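Local coordinates for alcohol dehydrogenase superfamily protein (Novosphingobium aromaticivorans, PDB 3GAZ), which is assigned to the alcohol dehydrogenase superfamily and probably works as an NADP-dependent oxidoreductase, at residues A[44-49]-A[316-321]; A[300-305]-A[329-334]. All blocks are in the same frame, centred on the assembly; numbering follows the deposited sequence.

Interaction 1 of 2, residues A[44-49]-A[316-321]; sequences TNPLDA and DAVLGR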
loop_
_atom_site.group_PDB
_atom_site.type_symbol
_atom_site.label_atom_id
_atom_site.label_comp_id
_atom_site.label_asym_id
_atom_site.label_seq_id
_atom_site.Cartn_x
_atom_site.Cartn_y
_atom_site.Cartn_z
ATOM N N THR A 44 -16.454 11.028 2.409
ATOM C CA THR A 44 -15.408 11.620 1.587
ATOM C C THR A 44 -14.445 12.473 2.398
ATOM O O THR A 44 -14.734 12.864 3.526
ATOM C CB THR A 44 -15.992 12.525 0.468
ATOM O OG1 THR A 44 -16.561 13.704 1.055
ATOM C CG2 THR A 44 -17.067 11.785 -0.320
ATOM N N ASN A 45 -13.286 12.746 1.811
ATOM C CA ASN A 45 -12.282 13.592 2.444
ATOM C C ASN A 45 -11.468 14.250 1.340
ATOM O O ASN A 45 -11.240 13.654 0.287
ATOM C CB ASN A 45 -11.358 12.778 3.361
ATOM C CG ASN A 45 -12.057 12.299 4.631
ATOM O OD1 ASN A 45 -12.387 11.119 4.767
ATOM N ND2 ASN A 45 -12.284 13.217 5.563
ATOM N N PRO A 46 -11.033 15.499 1.559
ATOM C CA PRO A 46 -10.241 16.225 0.565
ATOM C C PRO A 46 -9.067 15.412 0.013
ATOM O O PRO A 46 -8.775 15.479 -1.181
ATOM C CB PRO A 46 -9.776 17.458 1.334
ATOM C CG PRO A 46 -10.921 17.713 2.267
ATOM C CD PRO A 46 -11.231 16.317 2.768
ATOM N N LEU A 47 -8.397 14.646 0.874
ATOM C CA LEU A 47 -7.252 13.849 0.427
ATOM C C LEU A 47 -7.591 12.938 -0.754
ATOM O O LEU A 47 -6.758 12.730 -1.634
ATOM C CB LEU A 47 -6.693 13.001 1.576
ATOM C CG LEU A 47 -5.410 12.228 1.249
ATOM C CD1 LEU A 47 -4.294 13.216 0.929
ATOM C CD2 LEU A 47 -5.014 11.339 2.429
ATOM N N ASP A 48 -8.808 12.398 -0.775
ATOM C CA ASP A 48 -9.234 11.515 -1.863
ATOM C C ASP A 48 -9.045 12.193 -3.225
ATOM O O ASP A 48 -8.621 11.558 -4.196
ATOM C CB ASP A 48 -10.715 11.123 -1.714
ATOM C CG ASP A 48 -11.023 10.445 -0.381
ATOM O OD1 ASP A 48 -10.124 9.810 0.202
ATOM O OD2 ASP A 48 -12.179 10.533 0.078
ATOM N N ALA A 49 -9.371 13.481 -3.288
ATOM C CA ALA A 49 -9.242 14.244 -4.525
ATOM C C ALA A 49 -7.778 14.426 -4.891
ATOM O O ALA A 49 -7.417 14.391 -6.064
ATOM C CB ALA A 49 -9.926 15.603 -4.384
ATOM N N ASP A 316 -16.880 17.547 -6.187
ATOM C CA ASP A 316 -16.932 18.927 -6.660
ATOM C C ASP A 316 -17.450 19.739 -5.486
ATOM O O ASP A 316 -17.083 20.900 -5.302
ATOM C CB ASP A 316 -17.906 19.094 -7.829
ATOM C CG ASP A 316 -17.349 18.571 -9.133
ATOM O OD1 ASP A 316 -16.125 18.691 -9.352
ATOM O OD2 ASP A 316 -18.146 18.057 -9.945
ATOM N N ALA A 317 -18.315 19.112 -4.696
ATOM C CA ALA A 317 -18.899 19.756 -3.526
ATOM C C ALA A 317 -17.870 19.840 -2.400
ATOM O O ALA A 317 -17.757 20.864 -1.720
ATOM C CB ALA A 317 -20.131 18.972 -3.069
ATOM N N VAL A 318 -17.123 18.759 -2.196
ATOM C CA VAL A 318 -16.096 18.741 -1.158
ATOM C C VAL A 318 -15.095 19.874 -1.385
ATOM O O VAL A 318 -14.629 20.513 -0.436
ATOM C CB VAL A 318 -15.320 17.406 -1.160
ATOM C CG1 VAL A 318 -14.114 17.504 -0.232
ATOM C CG2 VAL A 318 -16.228 16.278 -0.717
ATOM N N LEU A 319 -14.774 20.121 -2.650
ATOM C CA LEU A 319 -13.809 21.155 -3.003
ATOM C C LEU A 319 -14.455 22.450 -3.483
ATOM O O LEU A 319 -13.775 23.459 -3.652
ATOM C CB LEU A 319 -12.870 20.628 -4.090
ATOM C CG LEU A 319 -12.094 19.350 -3.757
ATOM C CD1 LEU A 319 -11.361 18.857 -4.998
ATOM C CD2 LEU A 319 -11.117 19.623 -2.623
ATOM N N GLY A 320 -15.764 22.424 -3.697
ATOM C CA GLY A 320 -16.442 23.611 -4.181
ATOM C C GLY A 320 -15.940 23.936 -5.577
ATOM O O GLY A 320 -15.596 25.079 -5.879
ATOM N N ARG A 321 -15.891 22.916 -6.427
ATOM C CA ARG A 321 -15.426 23.066 -7.800
ATOM C C ARG A 321 -16.603 23.130 -8.765
ATOM O O ARG A 321 -17.727 22.781 -8.418
ATOM C CB ARG A 321 -14.539 21.878 -8.192
ATOM C CG ARG A 321 -13.259 21.727 -7.390
ATOM C CD ARG A 321 -12.208 22.735 -7.815
ATOM N NE ARG A 321 -10.945 22.554 -7.100
ATOM C CZ ARG A 321 -10.175 21.472 -7.189
ATOM N NH1 ARG A 321 -10.529 20.456 -7.966
ATOM N NH2 ARG A 321 -9.043 21.408 -6.500
#
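Thr44 OG1 is hydrogen-bonded to the backbone O of Ile331, and a methyl of Val318 packs against it. Val318 CG2 comes up to OG1 at 3.1 Å, a tight approach, and the two side chains pass in opposite senses. At chi1 70°, OG1 sits between the backbone N and the carbonyl carbon of Thr44. The backbone O of Thr44 takes a further hydrogen bond from Lys330 NZ. The other branch of the valine, CG1, lies anti to its backbone N (chi1 171°). It touches Pro46 CG at 4.1 Å, and the proline ring and the valine side chain cross at about a right angle. An alanine in place of Val318 would probably open a gap between the helix end and Thr44 and Pro46, leaving the threonine less tightly packed.

The contact sets the start of helix 46-52 against the end of helix 311-319. That helix finishes in a Schellman motif. Gly320 has positive phi, and Arg321 N bonds back to Asp316 O at 2.6 Å. Just before the turn, Leu319 CD1 meets Ala49 CB at 3.6 Å. The guanidinium of Arg321 lays one face over the same CD1, which is 3.3 Å above the plane and nearer the rim than the centre. Within 44-49, Asp48 OD2 accepts from Asn45 N at 3.0 Å, the donor lying above the carboxylate plane. It is also hydrogen-bonded to the hydroxyl of Tyr315 in helix 311-319, a polar tie between the two helices.

Interaction 2 of 2, residues A[300-305]-A[329-334]; sequences RLDPRT and GKIAIT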
loop_
_atom_site.group_PDB
_atom_site.type_symbol
_atom_site.label_atom_id
_atom_site.label_comp_id
_atom_site.label_asym_id
_atom_site.label_seq_id
_atom_site.Cartn_x
_atom_site.Cartn_y
_atom_site.Cartn_z
ATOM N N ARG A 300 -20.884 17.180 11.450
ATOM C CA ARG A 300 -21.493 18.207 10.621
ATOM C C ARG A 300 -21.619 17.562 9.247
ATOM O O ARG A 300 -20.620 17.317 8.569
ATOM C CB ARG A 300 -20.606 19.456 10.545
ATOM C CG ARG A 300 -21.354 20.681 10.038
ATOM C CD ARG A 300 -20.451 21.892 9.879
ATOM N NE ARG A 300 -21.227 23.091 9.582
ATOM C CZ ARG A 300 -20.700 24.254 9.212
ATOM N NH1 ARG A 300 -19.383 24.378 9.084
ATOM N NH2 ARG A 300 -21.491 25.297 8.980
ATOM N N LEU A 301 -22.853 17.282 8.845
ATOM C CA LEU A 301 -23.117 16.622 7.578
ATOM C C LEU A 301 -23.860 17.502 6.578
ATOM O O LEU A 301 -24.962 17.974 6.860
ATOM C CB LEU A 301 -23.927 15.349 7.847
ATOM C CG LEU A 301 -24.418 14.496 6.678
ATOM C CD1 LEU A 301 -23.230 13.931 5.914
ATOM C CD2 LEU A 301 -25.283 13.371 7.212
ATOM N N ASP A 302 -23.252 17.728 5.415
ATOM C CA ASP A 302 -23.889 18.535 4.374
ATOM C C ASP A 302 -25.133 17.736 3.954
ATOM O O ASP A 302 -25.043 16.537 3.685
ATOM C CB ASP A 302 -22.924 18.726 3.198
ATOM C CG ASP A 302 -23.474 19.651 2.125
ATOM O OD1 ASP A 302 -24.498 19.302 1.501
ATOM O OD2 ASP A 302 -22.877 20.728 1.904
ATOM N N PRO A 303 -26.308 18.392 3.910
ATOM C CA PRO A 303 -27.596 17.783 3.543
ATOM C C PRO A 303 -27.652 17.113 2.176
ATOM O O PRO A 303 -28.485 16.241 1.948
ATOM C CB PRO A 303 -28.581 18.954 3.627
ATOM C CG PRO A 303 -27.901 19.942 4.530
ATOM C CD PRO A 303 -26.464 19.843 4.112
ATOM N N ARG A 304 -26.779 17.528 1.266
ATOM C CA ARG A 304 -26.752 16.960 -0.076
ATOM C C ARG A 304 -26.436 15.465 -0.093
ATOM O O ARG A 304 -25.638 14.982 0.711
ATOM C CB ARG A 304 -25.737 17.709 -0.940
ATOM C CG ARG A 304 -26.235 19.061 -1.433
ATOM C CD ARG A 304 -25.145 19.823 -2.155
ATOM N NE ARG A 304 -24.120 20.314 -1.238
ATOM C CZ ARG A 304 -23.069 21.040 -1.609
ATOM N NH1 ARG A 304 -22.898 21.357 -2.885
ATOM N NH2 ARG A 304 -22.199 21.467 -0.700
ATOM N N THR A 305 -27.072 14.738 -1.011
ATOM C CA THR A 305 -26.845 13.302 -1.143
ATOM C C THR A 305 -26.257 12.974 -2.513
ATOM O O THR A 305 -26.472 13.707 -3.487
ATOM C CB THR A 305 -28.151 12.497 -0.937
ATOM O OG1 THR A 305 -29.170 12.988 -1.818
ATOM C CG2 THR A 305 -28.629 12.623 0.507
ATOM N N GLY A 329 -20.029 21.236 6.163
ATOM C CA GLY A 329 -19.983 20.040 6.969
ATOM C C GLY A 329 -19.334 19.087 5.978
ATOM O O GLY A 329 -18.764 19.548 4.991
ATOM N N LYS A 330 -19.419 17.782 6.193
ATOM C CA LYS A 330 -18.785 16.856 5.265
ATOM C C LYS A 330 -19.769 16.205 4.292
ATOM O O LYS A 330 -20.981 16.234 4.500
ATOM C CB LYS A 330 -17.991 15.804 6.055
ATOM C CG LYS A 330 -16.816 16.412 6.839
ATOM C CD LYS A 330 -16.041 15.380 7.661
ATOM C CE LYS A 330 -15.515 14.239 6.791
ATOM N NZ LYS A 330 -14.630 14.723 5.697
ATOM N N ILE A 331 -19.226 15.633 3.219
ATOM C CA ILE A 331 -20.021 14.986 2.185
ATOM C C ILE A 331 -19.971 13.470 2.315
ATOM O O ILE A 331 -18.893 12.884 2.439
ATOM C CB ILE A 331 -19.501 15.348 0.770
ATOM C CG1 ILE A 331 -19.575 16.860 0.548
ATOM C CG2 ILE A 331 -20.302 14.595 -0.288
ATOM C CD1 ILE A 331 -20.988 17.418 0.472
ATOM N N ALA A 332 -21.143 12.842 2.273
ATOM C CA ALA A 332 -21.244 11.396 2.368
ATOM C C ALA A 332 -21.899 10.846 1.104
ATOM O O ALA A 332 -22.836 11.436 0.559
ATOM C CB ALA A 332 -22.064 11.000 3.585
ATOM N N ILE A 333 -21.381 9.718 0.638
ATOM C CA ILE A 333 -21.913 9.065 -0.544
ATOM C C ILE A 333 -22.778 7.915 -0.064
ATOM O O ILE A 333 -22.347 7.128 0.772
ATOM C CB ILE A 333 -20.782 8.474 -1.410
ATOM C CG1 ILE A 333 -19.880 9.594 -1.930
ATOM C CG2 ILE A 333 -21.377 7.653 -2.558
ATOM C CD1 ILE A 333 -18.542 9.097 -2.438
ATOM N N THR A 334 -23.999 7.820 -0.584
ATOM C CA THR A 334 -24.877 6.727 -0.200
ATOM C C THR A 334 -24.648 5.579 -1.169
ATOM O O THR A 334 -25.026 5.658 -2.338
ATOM C CB THR A 334 -26.362 7.128 -0.255
ATOM O OG1 THR A 334 -26.599 8.212 0.650
ATOM C CG2 THR A 334 -27.238 5.942 0.132
HETATM O O HOH W 1 -23.332 14.875 2.230
#
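A single beta bridge with the parallel hydrogen-bond pattern joins Leu301 to Lys330, just ahead of strand 332-334. Lys330 supplies both bonds. Its N donates to Arg300 O at 2.7 Å, and its O accepts from Asp302 N at 2.9 Å. Gly329 lies tight against 300-302. A CB here would point toward that segment and clash with Arg300 O. The side chain of Arg300 runs extended past this glycine, with CG 3.4 Å from Gly329 CA. Its guanidinium carries Gly329 N over one face and reaches Asp186 in a salt bridge.

Leu301 CD1 packs on Ala332 CB at 3.9 Å. Asp302 and Ile331 run alongside each other in the same direction, with Asp302 CB 3.6 Å from Ile331 CD1. The carboxylate of Asp302 is well gripped. CG is anti to the backbone N (chi1 -175°). OD1 accepts from Arg304 N through its anti lone pair, an Asx turn. Arg304 also binds side-on, NE to OD1 and NH2 to OD2, with both oxygens close to the guanidinium plane. The NH2 to OD2 salt bridge is 2.8 Å long. Arg328 N bonds OD2 as well, so four hydrogen bonds probably fix the carboxylate's rotation. One water extends the pairing: it donates to Asp302 O and Arg304 O and accepts from Ala332 N at 3.0 Å. The arrangement is that of an isolated parallel bridge followed by a water-mediated link, leading into the pairing of strands 306-307 and 332-334.

From the N terminus, strand 41-43 leads into 44-49. The chain then runs through the rest of the GroES-like part and the six-stranded parallel sheet of the nucleotide-binding type before reaching 300-305. Interaction 1 closes this long loop at 316-321, the end of helix 311-319. Interaction 2 closes a short one, of 23 residues, around that same helix. The segments alternate, so the two loops cross. Strand 332-334 pairs antiparallel with 41-43 and parallel with 306-307, and Val318 CG2 packs on Ile331 CG1 at 3.6 Å. Together the contacts bring the C-terminal part of the chain back onto the N-terminal part.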